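Local coordinates for aldehyde Dehydrogenase (Burkholderia cenocepacia, PDB 4O6R) that probably oxidises aldehydes using NAD(P)+ as cofactor and binds adenosine monophosphate, at the interface of chains A and B. Numbering follows the deposited sequence. Chains: chain A/B, Aldehyde Dehydrogenase.

The interface of chains A and B. Residues chain A 66-68; chain B 134, 136.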
loop_
_atom_site.group_PDB
_atom_site.type_symbol
_atom_site.label_atom_id
_atom_site.label_comp_id
_atom_site.label_asym_id
_atom_site.label_seq_id
_atom_site.Cartn_x
_atom_site.Cartn_y
_atom_site.Cartn_z
ATOM N N ALA A 66 -23.664 1.223 4.266
ATOM C CA ALA A 66 -23.559 0.507 5.554
ATOM C C ALA A 66 -23.424 -0.997 5.415
ATOM O O ALA A 66 -22.999 -1.650 6.360
ATOM C CB ALA A 66 -24.745 0.789 6.451
ATOM N N MET A 67 -23.837 -1.539 4.280
ATOM C CA MET A 67 -23.689 -2.957 3.990
ATOM C C MET A 67 -22.196 -3.297 4.082
ATOM O O MET A 67 -21.357 -2.524 3.582
ATOM C CB MET A 67 -24.215 -3.242 2.575
ATOM C CG MET A 67 -24.221 -4.701 2.176
ATOM S SD MET A 67 -24.849 -4.971 0.500
ATOM C CE MET A 67 -26.508 -4.379 0.768
ATOM N N PRO A 68 -21.861 -4.456 4.698
ATOM C CA PRO A 68 -20.474 -4.876 4.720
ATOM C C PRO A 68 -19.930 -4.913 3.302
ATOM O O PRO A 68 -20.631 -5.316 2.382
ATOM C CB PRO A 68 -20.544 -6.295 5.291
ATOM C CG PRO A 68 -21.774 -6.288 6.135
ATOM C CD PRO A 68 -22.739 -5.424 5.383
ATOM N N VAL B 134 -14.757 -4.631 7.814
ATOM C CA VAL B 134 -15.274 -5.806 8.493
ATOM C C VAL B 134 -16.804 -5.646 8.661
ATOM O O VAL B 134 -17.468 -4.874 7.920
ATOM C CB VAL B 134 -14.532 -6.032 9.838
ATOM C CG1 VAL B 134 -13.061 -6.374 9.607
ATOM C CG2 VAL B 134 -14.667 -4.808 10.735
ATOM N N THR B 136 -20.583 -4.856 9.943
ATOM C CA THR B 136 -21.224 -3.586 10.232
ATOM C C THR B 136 -21.195 -3.324 11.729
ATOM O O THR B 136 -21.411 -4.229 12.520
ATOM C CB THR B 136 -22.670 -3.623 9.743
ATOM O OG1 THR B 136 -22.671 -3.781 8.315
ATOM C CG2 THR B 136 -23.382 -2.329 10.051
#
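B:Thr136 meets A:Ala66 and A:Pro68 where two copies of this aldehyde dehydrogenase-family subunit come together. Helix 47-66 of chain A ends here, and a loop of chain B, between strands 129-131 and 138-146, reaches across to it. Enzymes of this family commonly work as dimers or tetramers, and the deposited assembly holds four subunits; the interface as a whole is two-fold symmetric and plausibly biological, and this patch has a twin with the chains exchanged.

The polar contact is a hydrogen bond from a side chain to a helix end. The hydroxyl OG1 of B:Thr136 donates to the backbone carbonyl O of A:Ala66 at 2.9 Å. It approaches almost head-on, with a C=O...donor angle of 161°. A carbonyl in the last turn of a helix lies at the negative end of the helix dipole, which would probably make it a somewhat stronger acceptor. Threonine suits the task because its short, branched side chain carries a donor without a long flexible arm. With chi1 at -63°, OG1 lies anti to the residue's own carbonyl carbon and is turned toward chain A. The small A:Ala66 brings no bulky side chain to this last helical position.

Carbon atoms pack beside the bond. The ring of A:Pro68 brings CG and CD against the same hydroxyl, CD lying 3.4 Å from OG1, and the two side chains cross at about a right angle. Proline fits here: just after the helix end, its rigid ring offers CG and CD as a fixed carbon surface beside OG1. On the other branch, the methyl CG2 of B:Thr136 comes within 3.8 Å of A:Ala66 O.

Two residues earlier in the loop, B:Val134 makes a looser approach through its backbone, its carbonyl O being 4.3 Å from CB of A:Pro68, which A:Met67 joins to the helix end.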